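Local coordinates for Lin0012 protein (Listeria innocua, PDB 3K17) that probably phosphorylates phosphomevalonate at the expense of ATP, as a GHMP-family kinase of the mevalonate route to isopentenyl diphosphate, at residues A[205-213]-A[262-271]; A[213-224]-A[316-326]. All coordinates share one frame; numbering follows the deposited sequence.

Contact 1. Residues A[205-213]-A[262-271]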
ATOM      1  N   ILE A 205       7.038  13.225 -43.580  1.00 20.43           N
ATOM      2  CA  ILE A 205       7.545  14.478 -43.061  1.00 21.62           C
ATOM      3  C   ILE A 205       8.137  15.238 -44.238  1.00 22.92           C
ATOM      4  O   ILE A 205       9.221  14.918 -44.715  1.00 25.41           O
ATOM      5  CB  ILE A 205       8.617  14.229 -41.982  1.00 20.26           C
ATOM      6  CG1 ILE A 205       8.059  13.265 -40.922  1.00 19.66           C
ATOM      7  CG2 ILE A 205       9.031  15.540 -41.346  1.00 17.20           C
ATOM      8  CD1 ILE A 205       9.046  12.915 -39.818  1.00 22.15           C
ATOM      9  N   GLU A 206       7.412  16.248 -44.699  1.00 23.88           N
ATOM     10  CA  GLU A 206       7.844  17.040 -45.838  1.00 24.08           C
ATOM     11  C   GLU A 206       8.381  18.414 -45.476  1.00 25.02           C
ATOM     12  O   GLU A 206       7.706  19.198 -44.808  1.00 23.90           O
ATOM     13  CB  GLU A 206       6.680  17.223 -46.816  1.00 24.14           C
ATOM     14  CG  GLU A 206       7.073  17.976 -48.077  1.00 25.98           C
ATOM     15  CD  GLU A 206       5.880  18.344 -48.937  1.00 26.10           C
ATOM     16  OE1 GLU A 206       4.784  17.799 -48.704  1.00 27.54           O
ATOM     17  OE2 GLU A 206       6.047  19.177 -49.852  1.00 27.04           O
ATOM     18  N   THR A 207       9.592  18.710 -45.935  1.00 25.21           N
ATOM     19  CA  THR A 207      10.194  20.008 -45.693  1.00 26.69           C
ATOM     20  C   THR A 207       9.498  21.006 -46.617  1.00 27.92           C
ATOM     21  O   THR A 207       9.326  20.737 -47.806  1.00 26.30           O
ATOM     22  CB  THR A 207      11.703  19.981 -45.999  1.00 29.45           C
ATOM     23  OG1 THR A 207      12.379  19.201 -45.000  1.00 30.43           O
ATOM     24  CG2 THR A 207      12.272  21.391 -46.005  1.00 31.08           C
ATOM     25  N   LEU A 208       9.092  22.146 -46.063  1.00 26.78           N
ATOM     26  CA  LEU A 208       8.404  23.182 -46.821  1.00 27.51           C
ATOM     27  C   LEU A 208       9.206  24.473 -46.915  1.00 29.03           C
ATOM     28  O   LEU A 208      10.188  24.668 -46.196  1.00 28.57           O
ATOM     29  CB  LEU A 208       7.054  23.505 -46.182  1.00 27.40           C
ATOM     30  CG  LEU A 208       6.001  22.402 -46.126  1.00 28.73           C
ATOM     31  CD1 LEU A 208       4.815  22.878 -45.285  1.00 28.42           C
ATOM     32  CD2 LEU A 208       5.558  22.047 -47.533  1.00 28.65           C
ATOM     33  N   GLU A 209       8.770  25.350 -47.811  1.00 29.18           N
ATOM     34  CA  GLU A 209       9.414  26.640 -48.009  1.00 31.49           C
ATOM     35  C   GLU A 209       8.707  27.657 -47.129  1.00 28.88           C
ATOM     36  O   GLU A 209       7.474  27.690 -47.070  1.00 27.52           O
ATOM     37  CB  GLU A 209       9.308  27.079 -49.476  1.00 34.61           C
ATOM     38  CG  GLU A 209      10.073  26.204 -50.464  1.00 42.66           C
ATOM     39  CD  GLU A 209      11.401  26.818 -50.884  1.00 48.25           C
ATOM     40  OE1 GLU A 209      11.379  27.911 -51.500  1.00 48.79           O
ATOM     41  OE2 GLU A 209      12.460  26.207 -50.601  1.00 50.61           O
ATOM     42  N   GLU A 210       9.492  28.479 -46.447  1.00 27.02           N
ATOM     43  CA  GLU A 210       8.951  29.504 -45.568  1.00 26.22           C
ATOM     44  C   GLU A 210       8.119  30.501 -46.373  1.00 26.81           C
ATOM     45  O   GLU A 210       8.559  30.990 -47.413  1.00 27.22           O
ATOM     46  CB  GLU A 210      10.100  30.238 -44.880  1.00 27.38           C
ATOM     47  CG  GLU A 210       9.670  31.204 -43.793  1.00 30.25           C
ATOM     48  CD  GLU A 210      10.853  31.903 -43.154  1.00 33.06           C
ATOM     49  OE1 GLU A 210      11.924  31.272 -43.038  1.00 36.04           O
ATOM     50  OE2 GLU A 210      10.718  33.075 -42.754  1.00 36.56           O
ATOM     51  N   PRO A 211       6.899  30.805 -45.911  1.00 25.26           N
ATOM     52  CA  PRO A 211       6.065  31.760 -46.645  1.00 25.38           C
ATOM     53  C   PRO A 211       6.692  33.151 -46.606  1.00 25.99           C
ATOM     54  O   PRO A 211       7.438  33.485 -45.672  1.00 23.77           O
ATOM     55  CB  PRO A 211       4.737  31.713 -45.893  1.00 23.79           C
ATOM     56  CG  PRO A 211       4.713  30.327 -45.337  1.00 24.36           C
ATOM     57  CD  PRO A 211       6.125  30.159 -44.840  1.00 23.98           C
ATOM     58  N   VAL A 212       6.389  33.958 -47.619  1.00 24.86           N
ATOM     59  CA  VAL A 212       6.923  35.313 -47.688  1.00 23.72           C
ATOM     60  C   VAL A 212       6.254  36.227 -46.661  1.00 22.30           C
ATOM     61  O   VAL A 212       6.921  37.066 -46.059  1.00 25.50           O
ATOM     62  CB  VAL A 212       6.755  35.925 -49.115  1.00 24.59           C
ATOM     63  CG1 VAL A 212       7.223  37.387 -49.122  1.00 21.98           C
ATOM     64  CG2 VAL A 212       7.580  35.127 -50.128  1.00 19.86           C
ATOM     65  N   PRO A 213       4.933  36.086 -46.454  1.00 21.79           N
ATOM     66  CA  PRO A 213       4.244  36.937 -45.474  1.00 23.25           C
ATOM     67  C   PRO A 213       4.924  36.841 -44.108  1.00 23.16           C
ATOM     68  O   PRO A 213       5.271  35.748 -43.664  1.00 24.36           O
ATOM     69  CB  PRO A 213       2.830  36.359 -45.446  1.00 22.71           C
ATOM     70  CG  PRO A 213       2.656  35.821 -46.836  1.00 23.33           C
ATOM     71  CD  PRO A 213       3.984  35.157 -47.094  1.00 21.64           C
ATOM     72  N   PHE A 262       1.545  26.745 -49.847  1.00 25.63           N
ATOM     73  CA  PHE A 262       2.973  26.686 -49.554  1.00 25.75           C
ATOM     74  C   PHE A 262       3.750  26.349 -50.821  1.00 25.89           C
ATOM     75  O   PHE A 262       4.697  27.040 -51.190  1.00 26.18           O
ATOM     76  CB  PHE A 262       3.245  25.622 -48.480  1.00 25.49           C
ATOM     77  CG  PHE A 262       3.382  26.177 -47.085  1.00 25.26           C
ATOM     78  CD1 PHE A 262       4.641  26.450 -46.552  1.00 24.76           C
ATOM     79  CD2 PHE A 262       2.256  26.416 -46.301  1.00 26.47           C
ATOM     80  CE1 PHE A 262       4.776  26.950 -45.257  1.00 25.66           C
ATOM     81  CE2 PHE A 262       2.377  26.919 -45.001  1.00 25.51           C
ATOM     82  CZ  PHE A 262       3.640  27.185 -44.479  1.00 25.71           C
ATOM     83  N   HIS A 263       3.343  25.273 -51.484  1.00 26.87           N
ATOM     84  CA  HIS A 263       3.998  24.835 -52.712  1.00 28.03           C
ATOM     85  C   HIS A 263       4.024  25.930 -53.774  1.00 28.75           C
ATOM     86  O   HIS A 263       5.045  26.143 -54.431  1.00 27.91           O
ATOM     87  CB  HIS A 263       3.279  23.605 -53.278  1.00 27.51           C
ATOM     88  CG  HIS A 263       3.552  22.340 -52.522  1.00 27.77           C
ATOM     89  ND1 HIS A 263       2.775  21.209 -52.663  1.00 26.82           N
ATOM     90  CD2 HIS A 263       4.537  22.015 -51.652  1.00 27.44           C
ATOM     91  CE1 HIS A 263       3.273  20.242 -51.912  1.00 27.88           C
ATOM     92  NE2 HIS A 263       4.341  20.705 -51.290  1.00 26.12           N
ATOM     93  N   THR A 264       2.909  26.637 -53.928  1.00 30.08           N
ATOM     94  CA  THR A 264       2.824  27.679 -54.947  1.00 31.35           C
ATOM     95  C   THR A 264       3.042  29.102 -54.450  1.00 32.11           C
ATOM     96  O   THR A 264       2.955  30.051 -55.227  1.00 31.81           O
ATOM     97  CB  THR A 264       1.469  27.612 -55.677  1.00 31.27           C
ATOM     98  OG1 THR A 264       0.401  27.876 -54.756  1.00 32.27           O
ATOM     99  CG2 THR A 264       1.273  26.233 -56.276  1.00 31.43           C
ATOM    100  N   LYS A 265       3.343  29.250 -53.164  1.00 31.67           N
ATOM    101  CA  LYS A 265       3.571  30.570 -52.586  1.00 31.83           C
ATOM    102  C   LYS A 265       2.369  31.468 -52.832  1.00 30.58           C
ATOM    103  O   LYS A 265       2.515  32.643 -53.145  1.00 31.01           O
ATOM    104  CB  LYS A 265       4.821  31.208 -53.194  1.00 33.12           C
ATOM    105  CG  LYS A 265       6.062  30.341 -53.089  1.00 36.84           C
ATOM    106  CD  LYS A 265       7.293  31.060 -53.614  1.00 38.89           C
ATOM    107  CE  LYS A 265       8.509  30.136 -53.638  1.00 40.04           C
ATOM    108  NZ  LYS A 265       8.830  29.560 -52.295  1.00 43.23           N
ATOM    109  N   ASP A 266       1.179  30.900 -52.690  1.00 31.51           N
ATOM    110  CA  ASP A 266      -0.059  31.640 -52.897  1.00 31.77           C
ATOM    111  C   ASP A 266      -0.447  32.328 -51.589  1.00 32.09           C
ATOM    112  O   ASP A 266      -1.183  31.771 -50.772  1.00 31.19           O
ATOM    113  CB  ASP A 266      -1.165  30.678 -53.333  1.00 33.39           C
ATOM    114  CG  ASP A 266      -2.429  31.396 -53.769  1.00 35.82           C
ATOM    115  OD1 ASP A 266      -2.796  32.405 -53.129  1.00 33.65           O
ATOM    116  OD2 ASP A 266      -3.064  30.935 -54.745  1.00 39.41           O
ATOM    117  N   GLU A 267       0.051  33.544 -51.401  1.00 32.39           N
ATOM    118  CA  GLU A 267      -0.224  34.303 -50.193  1.00 33.31           C
ATOM    119  C   GLU A 267      -1.708  34.449 -49.860  1.00 34.09           C
ATOM    120  O   GLU A 267      -2.110  34.251 -48.707  1.00 33.59           O
ATOM    121  CB  GLU A 267       0.450  35.672 -50.289  1.00 34.59           C
ATOM    122  CG  GLU A 267       1.975  35.580 -50.229  1.00 34.75           C
ATOM    123  CD  GLU A 267       2.669  36.914 -50.417  1.00 35.60           C
ATOM    124  OE1 GLU A 267       2.146  37.939 -49.931  1.00 37.67           O
ATOM    125  OE2 GLU A 267       3.751  36.938 -51.038  1.00 35.56           O
ATOM    126  N   GLU A 268      -2.532  34.779 -50.851  1.00 31.79           N
ATOM    127  CA  GLU A 268      -3.960  34.937 -50.590  1.00 30.74           C
ATOM    128  C   GLU A 268      -4.584  33.626 -50.131  1.00 28.47           C
ATOM    129  O   GLU A 268      -5.467  33.616 -49.272  1.00 29.03           O
ATOM    130  CB  GLU A 268      -4.696  35.445 -51.836  1.00 32.45           C
ATOM    131  CG  GLU A 268      -4.407  36.901 -52.202  1.00 34.98           C
ATOM    132  CD  GLU A 268      -4.728  37.874 -51.075  1.00 36.87           C
ATOM    133  OE1 GLU A 268      -5.775  37.696 -50.408  1.00 37.88           O
ATOM    134  OE2 GLU A 268      -3.935  38.821 -50.865  1.00 38.11           O
ATOM    135  N   LEU A 269      -4.131  32.522 -50.710  1.00 27.08           N
ATOM    136  CA  LEU A 269      -4.656  31.209 -50.349  1.00 26.38           C
ATOM    137  C   LEU A 269      -4.204  30.815 -48.935  1.00 26.80           C
ATOM    138  O   LEU A 269      -4.859  30.012 -48.268  1.00 27.61           O
ATOM    139  CB  LEU A 269      -4.198  30.159 -51.366  1.00 23.39           C
ATOM    140  CG  LEU A 269      -4.712  28.736 -51.140  1.00 22.39           C
ATOM    141  CD1 LEU A 269      -6.237  28.729 -51.147  1.00 23.65           C
ATOM    142  CD2 LEU A 269      -4.155  27.812 -52.219  1.00 22.78           C
ATOM    143  N   LEU A 270      -3.083  31.375 -48.487  1.00 26.30           N
ATOM    144  CA  LEU A 270      -2.590  31.092 -47.144  1.00 28.62           C
ATOM    145  C   LEU A 270      -3.497  31.796 -46.137  1.00 29.45           C
ATOM    146  O   LEU A 270      -3.965  31.178 -45.179  1.00 30.07           O
ATOM    147  CB  LEU A 270      -1.144  31.577 -46.978  1.00 28.33           C
ATOM    148  CG  LEU A 270      -0.510  31.410 -45.587  1.00 28.84           C
ATOM    149  CD1 LEU A 270      -0.547  29.952 -45.143  1.00 26.07           C
ATOM    150  CD2 LEU A 270       0.912  31.921 -45.625  1.00 27.74           C
ATOM    151  N   TYR A 271      -3.763  33.082 -46.371  1.00 28.66           N
ATOM    152  CA  TYR A 271      -4.618  33.861 -45.474  1.00 29.16           C
ATOM    153  C   TYR A 271      -6.006  33.255 -45.300  1.00 29.86           C
ATOM    154  O   TYR A 271      -6.477  33.067 -44.178  1.00 29.27           O
ATOM    155  CB  TYR A 271      -4.774  35.304 -45.974  1.00 28.94           C
ATOM    156  CG  TYR A 271      -3.474  36.064 -46.118  1.00 27.27           C
ATOM    157  CD1 TYR A 271      -2.533  36.085 -45.087  1.00 28.80           C
ATOM    158  CD2 TYR A 271      -3.185  36.765 -47.288  1.00 28.05           C
ATOM    159  CE1 TYR A 271      -1.328  36.787 -45.221  1.00 27.97           C
ATOM    160  CE2 TYR A 271      -1.989  37.469 -47.436  1.00 27.10           C
ATOM    161  CZ  TYR A 271      -1.065  37.474 -46.402  1.00 28.24           C
ATOM    162  OH  TYR A 271       0.120  38.155 -46.556  1.00 29.72           O
TER
HETATM  163  O   HOH W   1       5.989  28.692 -49.170  1.00 27.73           O
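The end of strand 204-208 and the linker that follows it toward strand 214-219 pack here on the last turn of helix 241-264 and the start of helix 267-288, with Phe262 set between Leu208 and Pro211. Leu208 CD1 lies over one face of the Phe262 ring in a CH-pi contact, 4.0 Å from the ring centroid, while Glu209 O sits near the ring plane at its edge and Pro211 CG closes on CE1 at 3.4 Å. Beyond the ring, Pro211 CB meets Leu270 CD2, and Pro213 rests its CG on the aliphatic part of Glu267, 3.5 Å from that residue's CG, and its CB against Tyr271 OH. Polar links flank this apolar row. Glu206 stretches out fully, CG opposite the backbone N (chi1 -177°), and its OE2 accepts from His263 NE2, 2.7 Å away, through its syn lone pair; the bond is nearly straight (169°) and lies in the imidazole plane. Lys265, which leaves helix 241-264 in a Schellman motif, bends at its last torsion and forms a salt bridge from NZ to Glu209 OE1, 3.1 Å away on the anti side. One water donates to both Glu209 O and Phe262 O, joining the two backbones. Asp266 OD1 caps the following helix by accepting from Leu269 N at 2.8 Å. Phe325 of strand 321-326 packs on Pro211, Pro213, Leu270 and Tyr271. The carboxylate would be expected to favour a proton on His263 NE2, whereas Tyr271 OH, buried against the proline, has no hydrogen-bonding partner in the model.

Contact 2. Residues A[213-224]-A[316-326]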
ATOM      1  N   PRO A 213       4.933  36.086 -46.454  1.00 21.79           N
ATOM      2  CA  PRO A 213       4.244  36.937 -45.474  1.00 23.25           C
ATOM      3  C   PRO A 213       4.924  36.841 -44.108  1.00 23.16           C
ATOM      4  O   PRO A 213       5.271  35.748 -43.664  1.00 24.36           O
ATOM      5  CB  PRO A 213       2.830  36.359 -45.446  1.00 22.71           C
ATOM      6  CG  PRO A 213       2.656  35.821 -46.836  1.00 23.33           C
ATOM      7  CD  PRO A 213       3.984  35.157 -47.094  1.00 21.64           C
ATOM      8  N   THR A 214       5.123  37.977 -43.451  1.00 23.30           N
ATOM      9  CA  THR A 214       5.770  37.993 -42.135  1.00 22.52           C
ATOM     10  C   THR A 214       4.995  37.142 -41.126  1.00 21.40           C
ATOM     11  O   THR A 214       3.778  37.261 -41.002  1.00 23.30           O
ATOM     12  CB  THR A 214       5.874  39.435 -41.568  1.00 22.18           C
ATOM     13  OG1 THR A 214       6.639  40.251 -42.460  1.00 21.46           O
ATOM     14  CG2 THR A 214       6.573  39.428 -40.197  1.00 20.45           C
ATOM     15  N   PHE A 215       5.712  36.294 -40.397  1.00 22.65           N
ATOM     16  CA  PHE A 215       5.105  35.429 -39.383  1.00 21.40           C
ATOM     17  C   PHE A 215       5.298  36.058 -37.998  1.00 22.44           C
ATOM     18  O   PHE A 215       6.424  36.351 -37.593  1.00 23.30           O
ATOM     19  CB  PHE A 215       5.772  34.055 -39.414  1.00 18.47           C
ATOM     20  CG  PHE A 215       5.082  33.015 -38.571  1.00 19.26           C
ATOM     21  CD1 PHE A 215       3.805  32.569 -38.898  1.00 15.08           C
ATOM     22  CD2 PHE A 215       5.739  32.434 -37.488  1.00 18.94           C
ATOM     23  CE1 PHE A 215       3.197  31.554 -38.164  1.00 17.67           C
ATOM     24  CE2 PHE A 215       5.137  31.418 -36.746  1.00 15.82           C
ATOM     25  CZ  PHE A 215       3.868  30.975 -37.083  1.00 16.33           C
ATOM     26  N   SER A 216       4.203  36.259 -37.272  1.00 21.06           N
ATOM     27  CA  SER A 216       4.280  36.852 -35.942  1.00 21.25           C
ATOM     28  C   SER A 216       3.845  35.871 -34.852  1.00 19.91           C
ATOM     29  O   SER A 216       2.874  35.134 -35.023  1.00 20.83           O
ATOM     30  CB  SER A 216       3.411  38.112 -35.880  1.00 20.93           C
ATOM     31  OG  SER A 216       3.928  39.128 -36.724  1.00 22.36           O
ATOM     32  N   VAL A 217       4.575  35.864 -33.739  1.00 18.88           N
ATOM     33  CA  VAL A 217       4.270  34.976 -32.617  1.00 18.01           C
ATOM     34  C   VAL A 217       3.915  35.793 -31.373  1.00 17.72           C
ATOM     35  O   VAL A 217       4.658  36.687 -30.978  1.00 16.42           O
ATOM     36  CB  VAL A 217       5.475  34.055 -32.284  1.00 18.70           C
ATOM     37  CG1 VAL A 217       5.117  33.102 -31.137  1.00 17.23           C
ATOM     38  CG2 VAL A 217       5.880  33.262 -33.526  1.00 16.31           C
ATOM     39  N   GLY A 218       2.769  35.491 -30.771  1.00 18.65           N
ATOM     40  CA  GLY A 218       2.349  36.210 -29.578  1.00 18.19           C
ATOM     41  C   GLY A 218       1.934  35.287 -28.439  1.00 17.67           C
ATOM     42  O   GLY A 218       1.030  34.475 -28.598  1.00 18.36           O
ATOM     43  N   TRP A 219       2.596  35.410 -27.293  1.00 17.22           N
ATOM     44  CA  TRP A 219       2.291  34.584 -26.121  1.00 16.59           C
ATOM     45  C   TRP A 219       1.178  35.229 -25.296  1.00 16.33           C
ATOM     46  O   TRP A 219       1.297  36.378 -24.875  1.00 17.80           O
ATOM     47  CB  TRP A 219       3.545  34.416 -25.260  1.00 14.38           C
ATOM     48  CG  TRP A 219       3.346  33.526 -24.068  1.00 13.60           C
ATOM     49  CD1 TRP A 219       2.857  32.251 -24.068  1.00 11.19           C
ATOM     50  CD2 TRP A 219       3.716  33.816 -22.713  1.00 14.61           C
ATOM     51  NE1 TRP A 219       2.907  31.726 -22.800  1.00 15.30           N
ATOM     52  CE2 TRP A 219       3.435  32.664 -21.946  1.00 13.82           C
ATOM     53  CE3 TRP A 219       4.273  34.936 -22.069  1.00 16.90           C
ATOM     54  CZ2 TRP A 219       3.684  32.593 -20.565  1.00 14.22           C
ATOM     55  CZ3 TRP A 219       4.526  34.867 -20.688  1.00 14.78           C
ATOM     56  CH2 TRP A 219       4.232  33.698 -19.956  1.00 13.29           C
ATOM     57  N   THR A 220       0.103  34.487 -25.062  1.00 18.30           N
ATOM     58  CA  THR A 220      -1.028  35.013 -24.313  1.00 20.00           C
ATOM     59  C   THR A 220      -0.776  35.068 -22.815  1.00 21.24           C
ATOM     60  O   THR A 220      -1.610  35.580 -22.068  1.00 21.81           O
ATOM     61  CB  THR A 220      -2.293  34.176 -24.549  1.00 20.37           C
ATOM     62  OG1 THR A 220      -2.096  32.865 -24.012  1.00 21.71           O
ATOM     63  CG2 THR A 220      -2.603  34.080 -26.034  1.00 20.98           C
ATOM     64  N   GLY A 221       0.358  34.525 -22.379  1.00 20.61           N
ATOM     65  CA  GLY A 221       0.703  34.545 -20.964  1.00 22.37           C
ATOM     66  C   GLY A 221      -0.181  33.655 -20.118  1.00 24.60           C
ATOM     67  O   GLY A 221      -0.286  33.825 -18.899  1.00 25.71           O
ATOM     68  N   THR A 222      -0.821  32.697 -20.770  1.00 24.79           N
ATOM     69  CA  THR A 222      -1.713  31.778 -20.089  1.00 27.67           C
ATOM     70  C   THR A 222      -1.237  30.351 -20.312  1.00 30.02           C
ATOM     71  O   THR A 222      -1.329  29.818 -21.417  1.00 27.21           O
ATOM     72  CB  THR A 222      -3.147  31.917 -20.626  1.00 28.97           C
ATOM     73  OG1 THR A 222      -3.542  33.295 -20.572  1.00 30.61           O
ATOM     74  CG2 THR A 222      -4.112  31.074 -19.803  1.00 31.03           C
ATOM     75  N   PRO A 223      -0.666  29.730 -19.274  1.00 33.33           N
ATOM     76  CA  PRO A 223      -0.211  28.354 -19.469  1.00 36.71           C
ATOM     77  C   PRO A 223      -1.411  27.443 -19.701  1.00 37.88           C
ATOM     78  O   PRO A 223      -2.515  27.725 -19.239  1.00 38.68           O
ATOM     79  CB  PRO A 223       0.528  28.055 -18.171  1.00 36.74           C
ATOM     80  CG  PRO A 223       1.168  29.393 -17.874  1.00 36.74           C
ATOM     81  CD  PRO A 223       0.005  30.341 -18.110  1.00 35.23           C
ATOM     82  N   VAL A 224      -1.202  26.360 -20.433  1.00 40.04           N
ATOM     83  CA  VAL A 224      -2.299  25.452 -20.713  1.00 42.02           C
ATOM     84  C   VAL A 224      -2.067  24.052 -20.189  1.00 44.01           C
ATOM     85  O   VAL A 224      -1.018  23.455 -20.421  1.00 44.56           O
ATOM     86  CB  VAL A 224      -2.573  25.352 -22.223  1.00 41.21           C
ATOM     87  CG1 VAL A 224      -3.678  24.335 -22.485  1.00 41.60           C
ATOM     88  CG2 VAL A 224      -2.969  26.711 -22.767  1.00 40.59           C
ATOM     89  N   SER A 316      -2.923  23.500 -28.885  1.00 25.17           N
ATOM     90  CA  SER A 316      -4.148  23.166 -28.177  1.00 26.45           C
ATOM     91  C   SER A 316      -5.071  24.354 -27.962  1.00 24.29           C
ATOM     92  O   SER A 316      -6.267  24.178 -27.753  1.00 24.67           O
ATOM     93  CB  SER A 316      -3.804  22.566 -26.814  1.00 28.64           C
ATOM     94  OG  SER A 316      -3.240  23.563 -25.971  1.00 34.03           O
ATOM     95  N   GLY A 317      -4.527  25.560 -28.022  1.00 23.43           N
ATOM     96  CA  GLY A 317      -5.352  26.725 -27.762  1.00 23.22           C
ATOM     97  C   GLY A 317      -5.588  26.753 -26.258  1.00 22.27           C
ATOM     98  O   GLY A 317      -4.888  26.066 -25.519  1.00 22.89           O
ATOM     99  N   GLY A 318      -6.566  27.525 -25.796  1.00 21.25           N
ATOM    100  CA  GLY A 318      -6.824  27.590 -24.369  1.00 21.25           C
ATOM    101  C   GLY A 318      -5.793  28.460 -23.669  1.00 21.73           C
ATOM    102  O   GLY A 318      -5.895  28.725 -22.471  1.00 22.68           O
ATOM    103  N   GLY A 319      -4.808  28.919 -24.438  1.00 21.45           N
ATOM    104  CA  GLY A 319      -3.742  29.741 -23.899  1.00 18.34           C
ATOM    105  C   GLY A 319      -2.516  29.585 -24.779  1.00 19.83           C
ATOM    106  O   GLY A 319      -2.635  29.444 -25.996  1.00 18.95           O
ATOM    107  N   ASP A 320      -1.340  29.582 -24.164  1.00 17.95           N
ATOM    108  CA  ASP A 320      -0.090  29.449 -24.895  1.00 19.39           C
ATOM    109  C   ASP A 320       0.034  30.523 -25.977  1.00 18.43           C
ATOM    110  O   ASP A 320      -0.374  31.661 -25.759  1.00 19.27           O
ATOM    111  CB  ASP A 320       0.044  28.043 -25.496  1.00 17.55           C
ATOM    112  CG  ASP A 320       0.324  26.983 -24.435  1.00 20.80           C
ATOM    113  OD1 ASP A 320       0.737  27.351 -23.309  1.00 16.43           O
ATOM    114  OD2 ASP A 320       0.142  25.782 -24.728  1.00 22.72           O
ATOM    115  N   CYS A 321       0.581  30.174 -27.138  1.00 18.19           N
ATOM    116  CA  CYS A 321       0.761  31.166 -28.193  1.00 17.15           C
ATOM    117  C   CYS A 321      -0.260  31.188 -29.311  1.00 18.52           C
ATOM    118  O   CYS A 321      -0.885  30.173 -29.645  1.00 18.84           O
ATOM    119  CB  CYS A 321       2.135  31.008 -28.848  1.00 17.09           C
ATOM    120  SG  CYS A 321       3.557  31.222 -27.759  1.00 16.97           S
ATOM    121  N   GLY A 322      -0.409  32.378 -29.886  1.00 16.98           N
ATOM    122  CA  GLY A 322      -1.267  32.575 -31.036  1.00 16.83           C
ATOM    123  C   GLY A 322      -0.264  32.969 -32.117  1.00 18.24           C
ATOM    124  O   GLY A 322       0.838  33.414 -31.784  1.00 15.19           O
ATOM    125  N   ILE A 323      -0.614  32.805 -33.390  1.00 17.50           N
ATOM    126  CA  ILE A 323       0.302  33.152 -34.482  1.00 19.91           C
ATOM    127  C   ILE A 323      -0.426  33.919 -35.583  1.00 20.26           C
ATOM    128  O   ILE A 323      -1.653  33.870 -35.669  1.00 19.76           O
ATOM    129  CB  ILE A 323       0.919  31.893 -35.134  1.00 17.26           C
ATOM    130  CG1 ILE A 323      -0.202  30.996 -35.666  1.00 19.66           C
ATOM    131  CG2 ILE A 323       1.794  31.158 -34.131  1.00 17.50           C
ATOM    132  CD1 ILE A 323       0.272  29.794 -36.454  1.00 21.35           C
ATOM    133  N   ALA A 324       0.333  34.605 -36.433  1.00 21.23           N
ATOM    134  CA  ALA A 324      -0.271  35.366 -37.518  1.00 23.32           C
ATOM    135  C   ALA A 324       0.649  35.594 -38.714  1.00 23.73           C
ATOM    136  O   ALA A 324       1.876  35.546 -38.597  1.00 24.51           O
ATOM    137  CB  ALA A 324      -0.756  36.711 -36.991  1.00 23.10           C
ATOM    138  N   PHE A 325       0.024  35.834 -39.863  1.00 22.82           N
ATOM    139  CA  PHE A 325       0.719  36.138 -41.118  1.00 24.11           C
ATOM    140  C   PHE A 325       0.238  37.537 -41.519  1.00 24.32           C
ATOM    141  O   PHE A 325      -0.964  37.800 -41.490  1.00 23.19           O
ATOM    142  CB  PHE A 325       0.320  35.147 -42.212  1.00 21.92           C
ATOM    143  CG  PHE A 325       0.962  33.799 -42.078  1.00 19.62           C
ATOM    144  CD1 PHE A 325       2.304  33.621 -42.391  1.00 19.65           C
ATOM    145  CD2 PHE A 325       0.222  32.706 -41.649  1.00 20.29           C
ATOM    146  CE1 PHE A 325       2.905  32.367 -42.280  1.00 20.23           C
ATOM    147  CE2 PHE A 325       0.813  31.441 -41.533  1.00 21.07           C
ATOM    148  CZ  PHE A 325       2.156  31.274 -41.850  1.00 21.20           C
ATOM    149  N   SER A 326       1.167  38.425 -41.872  1.00 25.89           N
ATOM    150  CA  SER A 326       0.820  39.792 -42.273  1.00 29.07           C
ATOM    151  C   SER A 326       1.378  40.166 -43.650  1.00 30.16           C
ATOM    152  O   SER A 326       2.438  39.684 -44.055  1.00 30.37           O
ATOM    153  CB  SER A 326       1.325  40.803 -41.229  1.00 29.27           C
ATOM    154  OG  SER A 326       0.610  40.684 -40.007  1.00 29.44           O
TER
HETATM  155  O   HOH W   2       2.400  38.709 -38.762  1.00 20.28           O
HETATM  156  O   HOH W   3       1.863  29.344 -22.024  1.00 27.06           O
HETATM  157  O   HOH W   4       1.625  25.759 -21.518  1.00 43.62           O
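Strands 214-219 and 321-326 run antiparallel, 159° between their directions, with hydrogen-bonded pairs Thr214-Ser326, Ser216-Ala324 and Gly218-Gly322; Gly218 N to Gly322 O (3.0 Å) is nearly straight, whereas Thr214 N to Ser326 O is weak. Phe215 and Phe325 share a face of the sheet with Ile323. Phe215 CD1 stands over one face of the Phe325 ring, toward its rim, the planes inclined by 52°, while Phe215 CZ touches Ile323 CG2 at 3.6 Å. On the face away from Phe215, Ser216 and Ala324 touch Trp339 of helix 329-341. Cys321 SG lies obliquely beside the Trp219 ring, 3.9 Å from CD1. Beyond the Trp219-Cys321 pair, Asp320 O accepts from Thr220 N and, on a lone pair, from Thr220 OG1 (2.7 Å), which chi1 of 65° sets between N and the carbonyl carbon. Val224 CG2 presses on Gly319 CA at 3.3 Å, tighter than usual carbon-carbon contact. A water bound by Val224 N donates to Asp320 OD1; another, accepting from Trp219 NE1, lies near it. The run Gly317-Gly319 before Asp320 resembles the glycine-rich third motif of GHMP kinases. Backbone bonds thus zip the strands, and the doubly bonded Asp320 O probably holds the chain after Trp219.

Both contacts begin from one run of chain, which passes through contact 1 as a linker and enters contact 2 as a strand, with Pro213 belonging to each. Contact 1 is partly buried: its apolar row is flanked by charged groups at the surface, and side chains and one water do the joining. Contact 2 is mostly buried and held chiefly by main-chain hydrogen bonds, with aromatic packing on one sheet face. They meet at Phe325, whose CB lies 3.8 Å from Tyr271 CE1 and whose CD1 is 3.9 Å from Leu270 CD2. Helix 267-288 thus touches both the linker from the mixed sheet and the four-stranded antiparallel sheet.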